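Local coordinates for protein prefoldin beta subunit 2 (Thermococcus sp., PDB 3AEI) that serves as a beta-type subunit of prefoldin, a coiled-coil chaperone that probably captures non-native proteins and passes them to the group II chaperonin, at residues A[14-19]-A[81-86]; A[24-29]-A[71-76]; A[35-40]-A[57-62]. One frame throughout, in Å; residues are numbered along the deposited sequence. Where two conformers were deposited one is given.

How the interactions relate
All three contacts join the same two antiparallel helices, 2-37 and 59-93, and are nested along the chain: interaction 3 lies inside the loop closed by interaction 2, and that inside the loop closed by interaction 1. Interaction 1, partly buried, sets an isoleucine among charged side chains and links an arginine to a glutamate through a water. Interaction 2, near the centre of the chain, is a surface contact of a tyrosine, a methionine and lysine carbons. Interaction 3, again partly buried, lies where the helices meet the beta hairpin, its centre about 33 Å from that of interaction 1; it pairs aliphatic packing with helix-end capping. Interactions 2 and 3 both touch a second subunit.

Interaction 1: residues A[14-19]-A[81-86]; sequences QQIRTL and KKREKE
Ile16 reaches across to helix 59-93 with both of its branches, and each branch meets a different charged side chain. The ethyl arm runs beneath the guanidinium of Arg83: CD1 of Ile16 sits 3.6 Å from the plane of that group, over one face and offset toward the rim, and lies 3.8 Å from Arg83 NH2. The methyl arm packs on an aliphatic carbon instead, with Ile16 CG2 3.5 Å from Glu84 CG, as these two side chains slide past each other in opposite directions. The first torsion of Ile16 explains the division of labour, since CG2 stands opposite the backbone N while CG1 lies beside it (chi1 -67°).

Next along the helix, Arg17 crosses Glu84 at about a right angle. What touches is the base of the arginine, its CG lying 3.6 Å from Glu84 OE1; the guanidinium itself is turned 75° from the carboxylate plane. Arg17 NH1 and Glu84 OE1 stay 4.3 Å apart, beyond a salt bridge, and water 1 fills in for it. This water accepts from Arg17 NH1, in the plane of the guanidinium and at its edge, and donates to Glu84 OE1, both at 2.7 Å. The direct ionic partners lie just outside the segments: Glu84 OE2 pairs with Arg20 and Arg83 NH2 with Glu12. The carboxylate of Glu84 is therefore held at both oxygens, which is likely to steady its negative charge in a buried position.

The two helical segments run nearly antiparallel, their axes 9.6 Å apart at closest approach. Ile16 also rests on Leu80 and Ile87 of helix 59-93, and Glu84 on Leu13 of helix 2-37, so the contact forms one layer of the two-helix coiled coil.

Interaction 2: residues A[24-29]-A[71-76]; sequences ELKMKE and LVYKRE
Lys26 and Tyr73 meet first along the segment 24-29, crossing at about a right angle. The lysine's aliphatic stem lies against the phenol end of the tyrosine: Lys26 CD comes within 3.3 Å of Tyr73 OH, and Lys26 CB is 3.9 Å from Tyr73 CZ. The bond from the lysine backbone aims at helix 59-93, yet the stem passes the hydroxyl and runs on beyond it, so that the far end of the side chain leads away. It is thus carbon, and not the ammonium, that meets the ring.

Met27, one residue on, touches two partners at successive points of its chain. Its CB packs at 3.9 Å from Tyr73 CD2, coming in obliquely to the ring. Farther out, Met27 SD lies 3.7 Å from Lys74 CG, the two side chains crossing at a slant. CG stands opposite the backbone N (chi1 -175°), the next torsion (chi2 179°) carries the chain on straight to the sulfur, and only the terminal methyl turns off.

Tyr73 thus serves both residues, its ring on Met27 and its hydroxyl end on Lys26. Cut back to an alanine, this position would lose ring and hydroxyl, which would probably strip the cover from the Lys26 stem and from the side of Met27 that faces CD2, opening a gap between the helices. No hydrogen bond crosses between the segments; the contact is one of shape, in which Met27 and Tyr73 provide most of the buried surface.

Met27 continues onto Arg70 and Ile77 of helix 59-93, while Tyr73 leans on Leu23 and Leu30 of helix 2-37. The two segments run antiparallel at 147° near the middle of the coiled coil, and on one flank Lys26 and Glu29 pack against Ser51 of a second subunit.

Interaction 3: residues A[35-40]-A[57-62]; sequences GIITSL and ITKDEA
Ile37 overlaps the aliphatic chain of Lys59, its CG2 lying 3.6 Å from Lys59 CG as the two side chains run past each other in opposite directions. Its other branch goes deeper: Ile37 CD1 is 4.0 Å from Ala62 CB, one turn on in helix 59-93.

Lys59 is extended throughout, with CG opposite the backbone N (chi1 170°), and this carries its carbons past Ile37 and Thr38 to the end of helix 2-37. There Lys59 NZ gives a hydrogen bond of 2.8 Å to water 2, which in turn donates to the carbonyl oxygens of Ile37 and Ser39. The ammonium is thereby linked through water to the C-terminal end of a helix, where a positive charge is likely to be welcome. Ser39 tightens the same turn: its OG donates to Ile36 O at 2.6 Å, in the carbonyl plane on a lone pair, and its backbone N binds that oxygen as well.

Ile37 and Ala62 also pack on Ile46 of strand 46-50, and Ile37 on Val55 of a second subunit. At the start of helix 59-93, Thr58 and Glu61 form a capping box: Glu61 N donates to Thr58 OG1 at 3.1 Å, and Thr58 N to Glu61 OE1. Helix end, hairpin and capped helix start together make the junction typical of a beta-type prefoldin subunit, two coiled-coil helices joined through one beta hairpin.

Interaction 1: residues A[14-19]-A[81-86]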
loop_
_atom_site.group_PDB
_atom_site.type_symbol
_atom_site.label_atom_id
_atom_site.label_comp_id
_atom_site.label_asym_id
_atom_site.label_seq_id
_atom_site.Cartn_x
_atom_site.Cartn_y
_atom_site.Cartn_z
ATOM N N GLN A 14 2.509 -11.359 18.650
ATOM C CA GLN A 14 1.639 -10.801 17.631
ATOM C C GLN A 14 2.442 -10.022 16.594
ATOM O O GLN A 14 2.170 -10.105 15.397
ATOM C CB GLN A 14 0.599 -9.855 18.250
ATOM C CG GLN A 14 -0.245 -9.090 17.199
ATOM C CD GLN A 14 0.337 -7.725 16.804
ATOM O OE1 GLN A 14 0.644 -7.481 15.635
ATOM N NE2 GLN A 14 0.475 -6.829 17.780
ATOM N N GLN A 15 3.461 -9.293 17.038
ATOM C CA GLN A 15 4.201 -8.503 16.075
ATOM C C GLN A 15 4.993 -9.385 15.144
ATOM O O GLN A 15 5.077 -9.093 13.939
ATOM C CB GLN A 15 5.077 -7.482 16.799
ATOM C CG GLN A 15 4.241 -6.503 17.619
ATOM C CD GLN A 15 5.077 -5.432 18.294
ATOM O OE1 GLN A 15 6.286 -5.586 18.443
ATOM N NE2 GLN A 15 4.426 -4.354 18.735
ATOM N N ILE A 16 5.547 -10.470 15.686
ATOM C CA ILE A 16 6.301 -11.422 14.870
ATOM C C ILE A 16 5.367 -12.127 13.893
ATOM O O ILE A 16 5.705 -12.299 12.720
ATOM C CB ILE A 16 6.941 -12.491 15.726
ATOM C CG1 ILE A 16 8.022 -11.857 16.596
ATOM C CG2 ILE A 16 7.551 -13.560 14.852
ATOM C CD1 ILE A 16 8.460 -12.795 17.713
ATOM N N ARG A 17 4.202 -12.554 14.379
ATOM C CA ARG A 17 3.241 -13.233 13.523
ATOM C C ARG A 17 2.811 -12.337 12.376
ATOM O O ARG A 17 2.658 -12.805 11.251
ATOM C CB ARG A 17 1.977 -13.651 14.320
ATOM C CG ARG A 17 2.126 -14.921 15.144
ATOM C CD ARG A 17 0.916 -15.120 16.045
ATOM N NE ARG A 17 -0.318 -15.233 15.274
ATOM C CZ ARG A 17 -0.750 -16.370 14.731
ATOM N NH1 ARG A 17 -0.046 -17.487 14.880
ATOM N NH2 ARG A 17 -1.881 -16.395 14.043
ATOM N N THR A 18 2.598 -11.046 12.655
ATOM C CA THR A 18 2.149 -10.109 11.619
ATOM C C THR A 18 3.212 -9.976 10.544
ATOM O O THR A 18 2.897 -10.003 9.362
ATOM C CB THR A 18 1.804 -8.730 12.231
ATOM O OG1 THR A 18 0.585 -8.882 12.956
ATOM C CG2 THR A 18 1.609 -7.665 11.189
ATOM N N LEU A 19 4.478 -9.880 10.946
ATOM C CA LEU A 19 5.560 -9.782 9.938
ATOM C C LEU A 19 5.644 -11.071 9.123
ATOM O O LEU A 19 5.783 -11.056 7.896
ATOM C CB LEU A 19 6.914 -9.587 10.629
ATOM C CG LEU A 19 7.633 -8.240 10.630
ATOM C CD1 LEU A 19 6.680 -7.102 10.490
ATOM C CD2 LEU A 19 8.448 -8.137 11.923
ATOM N N LYS A 81 9.319 -17.999 12.556
ATOM C CA LYS A 81 8.549 -19.088 13.134
ATOM C C LYS A 81 9.315 -19.711 14.312
ATOM O O LYS A 81 8.716 -20.158 15.290
ATOM C CB LYS A 81 8.179 -20.147 12.066
ATOM C CG LYS A 81 7.050 -19.662 11.112
ATOM C CD LYS A 81 6.566 -20.686 10.069
ATOM C CE LYS A 81 5.601 -21.700 10.670
ATOM N NZ LYS A 81 4.941 -22.544 9.625
ATOM N N LYS A 82 10.634 -19.710 14.250
ATOM C CA LYS A 82 11.375 -20.280 15.362
ATOM C C LYS A 82 11.257 -19.343 16.584
ATOM O O LYS A 82 11.169 -19.828 17.719
ATOM C CB LYS A 82 12.821 -20.568 14.924
ATOM C CG LYS A 82 13.879 -20.226 15.917
ATOM C CD LYS A 82 14.129 -18.737 15.877
ATOM C CE LYS A 82 14.961 -18.304 14.682
ATOM N NZ LYS A 82 15.224 -16.840 14.759
ATOM N N ARG A 83 11.219 -18.023 16.363
ATOM C CA ARG A 83 11.040 -17.069 17.472
ATOM C C ARG A 83 9.617 -17.234 18.031
ATOM O O ARG A 83 9.418 -17.155 19.247
ATOM C CB ARG A 83 11.238 -15.604 17.025
ATOM C CG ARG A 83 12.703 -15.109 16.907
ATOM C CD ARG A 83 12.814 -13.607 16.457
ATOM N NE ARG A 83 12.299 -12.668 17.460
ATOM C CZ ARG A 83 11.967 -11.398 17.226
ATOM N NH1 ARG A 83 12.093 -10.886 16.008
ATOM N NH2 ARG A 83 11.491 -10.640 18.212
ATOM N N GLU A 84 8.633 -17.471 17.162
ATOM C CA GLU A 84 7.243 -17.657 17.630
ATOM C C GLU A 84 7.183 -18.920 18.487
ATOM O O GLU A 84 6.441 -18.996 19.458
ATOM C CB GLU A 84 6.267 -17.862 16.468
ATOM C CG GLU A 84 6.112 -16.693 15.538
ATOM C CD GLU A 84 5.230 -17.019 14.339
ATOM O OE1 GLU A 84 4.209 -17.731 14.514
ATOM O OE2 GLU A 84 5.551 -16.553 13.215
ATOM N N LYS A 85 7.958 -19.921 18.078
ATOM C CA LYS A 85 8.016 -21.207 18.759
ATOM C C LYS A 85 8.494 -21.014 20.191
ATOM O O LYS A 85 7.864 -21.489 21.146
ATOM C CB LYS A 85 8.976 -22.125 17.995
ATOM C CG LYS A 85 9.245 -23.486 18.625
ATOM C CD LYS A 85 8.049 -24.417 18.517
ATOM C CE LYS A 85 8.490 -25.887 18.498
ATOM N NZ LYS A 85 9.370 -26.257 19.649
ATOM N N GLU A 86 9.594 -20.289 20.337
ATOM C CA GLU A 86 10.169 -20.022 21.658
ATOM C C GLU A 86 9.167 -19.322 22.578
ATOM O O GLU A 86 8.977 -19.718 23.740
ATOM C CB GLU A 86 11.409 -19.146 21.518
ATOM C CG GLU A 86 12.516 -19.801 20.712
ATOM C CD GLU A 86 13.594 -18.823 20.266
ATOM O OE1 GLU A 86 14.626 -19.290 19.739
ATOM O OE2 GLU A 86 13.413 -17.594 20.432
HETATM O O HOH W 1 2.197 -17.989 16.327
#

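Interaction 2: residues A[24-29]-A[71-76]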
loop_
_atom_site.group_PDB
_atom_site.type_symbol
_atom_site.label_atom_id
_atom_site.label_comp_id
_atom_site.label_asym_id
_atom_site.label_seq_id
_atom_site.Cartn_x
_atom_site.Cartn_y
_atom_site.Cartn_z
ATOM N N GLU A 24 4.624 -14.573 4.136
ATOM C CA GLU A 24 4.056 -15.769 3.527
ATOM C C GLU A 24 3.087 -15.382 2.396
ATOM O O GLU A 24 2.994 -16.085 1.376
ATOM C CB GLU A 24 3.316 -16.616 4.575
ATOM C CG GLU A 24 4.239 -17.163 5.603
ATOM C CD GLU A 24 3.558 -18.059 6.622
ATOM O OE1 GLU A 24 2.481 -17.660 7.115
ATOM O OE2 GLU A 24 4.117 -19.146 6.933
ATOM N N LEU A 25 2.352 -14.274 2.572
ATOM C CA LEU A 25 1.425 -13.869 1.528
ATOM C C LEU A 25 2.166 -13.563 0.218
ATOM O O LEU A 25 1.765 -14.000 -0.862
ATOM C CB LEU A 25 0.589 -12.629 1.956
ATOM C CG LEU A 25 -0.251 -12.008 0.823
ATOM C CD1 LEU A 25 -1.331 -12.970 0.318
ATOM C CD2 LEU A 25 -0.859 -10.735 1.345
ATOM N N LYS A 26 3.238 -12.805 0.336
ATOM C CA LYS A 26 3.991 -12.426 -0.848
ATOM C C LYS A 26 4.610 -13.675 -1.427
ATOM O O LYS A 26 4.637 -13.854 -2.635
ATOM C CB LYS A 26 5.072 -11.411 -0.493
ATOM C CG LYS A 26 4.546 -10.052 -0.067
ATOM C CD LYS A 26 5.756 -9.174 0.244
ATOM C CE LYS A 26 5.344 -7.856 0.851
ATOM N NZ LYS A 26 5.010 -8.005 2.293
ATOM N N MET A 27 5.083 -14.558 -0.569
ATOM C CA MET A 27 5.704 -15.762 -1.086
ATOM C C MET A 27 4.702 -16.631 -1.878
ATOM O O MET A 27 5.006 -17.105 -2.992
ATOM C CB MET A 27 6.363 -16.558 0.058
ATOM C CG MET A 27 7.129 -17.766 -0.456
ATOM S SD MET A 27 7.869 -18.594 0.953
ATOM C CE MET A 27 6.473 -19.459 1.599
ATOM N N LYS A 28 3.486 -16.783 -1.350
ATOM C CA LYS A 28 2.457 -17.580 -1.978
ATOM C C LYS A 28 1.971 -16.924 -3.284
ATOM O O LYS A 28 1.635 -17.621 -4.222
ATOM C CB LYS A 28 1.246 -17.766 -1.049
ATOM C CG LYS A 28 1.466 -18.630 0.177
ATOM C CD LYS A 28 0.259 -18.430 1.106
ATOM C CE LYS A 28 0.348 -19.192 2.415
ATOM N NZ LYS A 28 -0.835 -18.816 3.301
ATOM N N GLU A 29 1.921 -15.591 -3.318
ATOM C CA GLU A 29 1.498 -14.897 -4.531
ATOM C C GLU A 29 2.509 -15.169 -5.648
ATOM O O GLU A 29 2.130 -15.378 -6.798
ATOM C CB GLU A 29 1.362 -13.385 -4.279
ATOM C CG GLU A 29 0.164 -13.047 -3.358
ATOM C CD GLU A 29 0.150 -11.603 -2.863
ATOM O OE1 GLU A 29 -0.946 -11.124 -2.492
ATOM O OE2 GLU A 29 1.218 -10.944 -2.814
ATOM N N LEU A 71 13.423 -17.905 -1.714
ATOM C CA LEU A 71 14.506 -18.278 -0.809
ATOM C C LEU A 71 14.660 -17.281 0.324
ATOM O O LEU A 71 14.801 -17.654 1.489
ATOM C CB LEU A 71 15.800 -18.378 -1.611
ATOM C CG LEU A 71 17.007 -19.053 -0.984
ATOM C CD1 LEU A 71 16.593 -20.351 -0.288
ATOM C CD2 LEU A 71 18.014 -19.299 -2.085
ATOM N N VAL A 72 14.618 -15.998 -0.018
ATOM C CA VAL A 72 14.739 -14.942 0.965
ATOM C C VAL A 72 13.520 -15.037 1.889
ATOM O O VAL A 72 13.652 -14.983 3.103
ATOM C CB VAL A 72 14.778 -13.542 0.280
ATOM C CG1 VAL A 72 14.608 -12.423 1.299
ATOM C CG2 VAL A 72 16.113 -13.363 -0.448
ATOM N N TYR A 73 12.324 -15.198 1.325
ATOM C CA TYR A 73 11.161 -15.254 2.215
ATOM C C TYR A 73 11.150 -16.524 3.078
ATOM O O TYR A 73 10.877 -16.453 4.272
ATOM C CB TYR A 73 9.842 -15.144 1.434
ATOM C CG TYR A 73 9.612 -13.821 0.738
ATOM C CD1 TYR A 73 9.824 -12.623 1.400
ATOM C CD2 TYR A 73 9.094 -13.776 -0.557
ATOM C CE1 TYR A 73 9.516 -11.404 0.803
ATOM C CE2 TYR A 73 8.787 -12.559 -1.166
ATOM C CZ TYR A 73 8.996 -11.384 -0.477
ATOM O OH TYR A 73 8.650 -10.178 -1.039
ATOM N N LYS A 74 11.443 -17.674 2.490
ATOM C CA LYS A 74 11.447 -18.915 3.267
ATOM C C LYS A 74 12.374 -18.794 4.473
ATOM O O LYS A 74 12.023 -19.204 5.571
ATOM C CB LYS A 74 11.886 -20.101 2.419
ATOM C CG LYS A 74 10.752 -20.806 1.713
ATOM C CD LYS A 74 11.220 -22.091 1.059
ATOM C CE LYS A 74 11.977 -22.952 2.055
ATOM N NZ LYS A 74 12.226 -24.330 1.552
ATOM N N ARG A 75 13.560 -18.231 4.254
ATOM C CA ARG A 75 14.540 -18.049 5.315
ATOM C C ARG A 75 14.032 -17.106 6.407
ATOM O O ARG A 75 14.147 -17.388 7.598
ATOM C CB ARG A 75 15.840 -17.503 4.719
ATOM C CG ARG A 75 16.977 -17.330 5.716
ATOM C CD ARG A 75 18.255 -16.931 4.996
ATOM N NE ARG A 75 18.609 -17.886 3.948
ATOM C CZ ARG A 75 18.926 -19.157 4.169
ATOM N NH1 ARG A 75 19.229 -19.948 3.153
ATOM N NH2 ARG A 75 18.946 -19.637 5.405
ATOM N N GLU A 76 13.476 -15.971 5.996
ATOM C CA GLU A 76 12.968 -15.000 6.955
ATOM C C GLU A 76 11.795 -15.595 7.739
ATOM O O GLU A 76 11.710 -15.410 8.958
ATOM C CB GLU A 76 12.568 -13.714 6.226
ATOM C CG GLU A 76 13.770 -12.974 5.691
ATOM C CD GLU A 76 13.435 -11.818 4.769
ATOM O OE1 GLU A 76 12.328 -11.809 4.178
ATOM O OE2 GLU A 76 14.304 -10.925 4.625
#

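Interaction 3: residues A[35-40]-A[57-62]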
loop_
_atom_site.group_PDB
_atom_site.type_symbol
_atom_site.label_atom_id
_atom_site.label_comp_id
_atom_site.label_asym_id
_atom_site.label_seq_id
_atom_site.Cartn_x
_atom_site.Cartn_y
_atom_site.Cartn_z
ATOM N N GLY A 35 3.253 -20.692 -11.289
ATOM C CA GLY A 35 2.427 -21.714 -11.917
ATOM C C GLY A 35 1.810 -21.253 -13.220
ATOM O O GLY A 35 1.733 -22.038 -14.172
ATOM N N ILE A 36 1.379 -19.991 -13.280
ATOM C CA ILE A 36 0.774 -19.446 -14.483
ATOM C C ILE A 36 1.820 -19.221 -15.574
ATOM O O ILE A 36 1.619 -19.551 -16.766
ATOM C CB ILE A 36 0.096 -18.101 -14.207
ATOM C CG1 ILE A 36 -1.040 -18.316 -13.190
ATOM C CG2 ILE A 36 -0.374 -17.466 -15.512
ATOM C CD1 ILE A 36 -1.851 -17.111 -12.891
ATOM N N ILE A 37 2.940 -18.641 -15.165
ATOM C CA ILE A 37 3.998 -18.326 -16.112
ATOM C C ILE A 37 4.558 -19.565 -16.782
ATOM O O ILE A 37 4.981 -19.509 -17.937
ATOM C CB ILE A 37 5.128 -17.571 -15.371
ATOM C CG1 ILE A 37 4.622 -16.172 -14.996
ATOM C CG2 ILE A 37 6.376 -17.453 -16.238
ATOM C CD1 ILE A 37 5.476 -15.504 -13.862
ATOM N N THR A 38 4.553 -20.677 -16.069
ATOM C CA THR A 38 5.104 -21.885 -16.651
ATOM C C THR A 38 4.014 -22.757 -17.267
ATOM O O THR A 38 4.286 -23.884 -17.657
ATOM C CB THR A 38 5.896 -22.682 -15.610
ATOM O OG1 THR A 38 5.009 -23.114 -14.549
ATOM C CG2 THR A 38 7.026 -21.842 -15.037
ATOM N N SER A 39 2.796 -22.234 -17.372
ATOM C CA SER A 39 1.696 -23.010 -17.954
ATOM C C SER A 39 1.806 -23.054 -19.476
ATOM O O SER A 39 2.706 -22.468 -20.065
ATOM C CB SER A 39 0.319 -22.474 -17.511
ATOM O OG SER A 39 0.017 -21.179 -17.999
ATOM N N LEU A 40 0.872 -23.728 -20.124
ATOM C CA LEU A 40 0.957 -23.893 -21.565
ATOM C C LEU A 40 0.775 -22.684 -22.477
ATOM O O LEU A 40 1.471 -22.588 -23.490
ATOM C CB LEU A 40 -0.009 -24.997 -21.971
ATOM C CG LEU A 40 0.193 -25.685 -23.313
ATOM C CD1 LEU A 40 1.550 -26.417 -23.358
ATOM C CD2 LEU A 40 -0.962 -26.668 -23.472
ATOM N N ILE A 57 9.790 -7.853 -18.320
ATOM C CA ILE A 57 10.825 -8.842 -18.118
ATOM C C ILE A 57 10.436 -10.122 -18.828
ATOM O O ILE A 57 9.284 -10.297 -19.206
ATOM C CB ILE A 57 11.113 -9.141 -16.632
ATOM C CG1 ILE A 57 9.894 -9.691 -15.914
ATOM C CG2 ILE A 57 11.592 -7.882 -15.929
ATOM C CD1 ILE A 57 10.232 -10.232 -14.553
ATOM N N THR A 58 11.410 -10.991 -19.042
ATOM C CA THR A 58 11.116 -12.248 -19.718
ATOM C C THR A 58 10.625 -13.322 -18.755
ATOM O O THR A 58 10.718 -13.190 -17.538
ATOM C CB THR A 58 12.386 -12.790 -20.419
ATOM O OG1 THR A 58 13.357 -13.159 -19.422
ATOM C CG2 THR A 58 12.988 -11.723 -21.358
ATOM N N LYS A 59 10.097 -14.407 -19.321
ATOM C CA LYS A 59 9.658 -15.537 -18.515
ATOM C C LYS A 59 10.819 -16.042 -17.651
ATOM O O LYS A 59 10.658 -16.275 -16.471
ATOM C CB LYS A 59 9.153 -16.656 -19.444
ATOM C CG LYS A 59 8.904 -17.964 -18.739
ATOM C CD LYS A 59 8.478 -19.039 -19.740
ATOM C CE LYS A 59 8.369 -20.411 -19.077
ATOM N NZ LYS A 59 8.027 -21.509 -20.039
ATOM N N ASP A 60 12.005 -16.221 -18.230
ATOM C CA ASP A 60 13.154 -16.688 -17.464
ATOM C C ASP A 60 13.546 -15.713 -16.355
ATOM O O ASP A 60 13.907 -16.125 -15.258
ATOM C CB ASP A 60 14.348 -16.936 -18.403
ATOM C CG ASP A 60 14.204 -18.226 -19.210
ATOM O OD1 ASP A 60 15.160 -18.570 -19.942
ATOM O OD2 ASP A 60 13.150 -18.899 -19.116
ATOM N N GLU A 61 13.447 -14.407 -16.618
ATOM C CA GLU A 61 13.797 -13.451 -15.588
ATOM C C GLU A 61 12.771 -13.528 -14.464
ATOM O O GLU A 61 13.117 -13.424 -13.290
ATOM C CB GLU A 61 13.814 -12.027 -16.171
ATOM C CG GLU A 61 15.039 -11.782 -17.109
ATOM C CD GLU A 61 14.997 -10.460 -17.885
ATOM O OE1 GLU A 61 13.910 -9.895 -18.099
ATOM O OE2 GLU A 61 16.085 -9.991 -18.324
ATOM N N ALA A 62 11.509 -13.711 -14.837
ATOM C CA ALA A 62 10.421 -13.786 -13.849
ATOM C C ALA A 62 10.594 -15.008 -12.964
ATOM O O ALA A 62 10.477 -14.920 -11.757
ATOM C CB ALA A 62 9.068 -13.844 -14.562
HETATM O O HOH W 2 5.247 -21.242 -20.199
#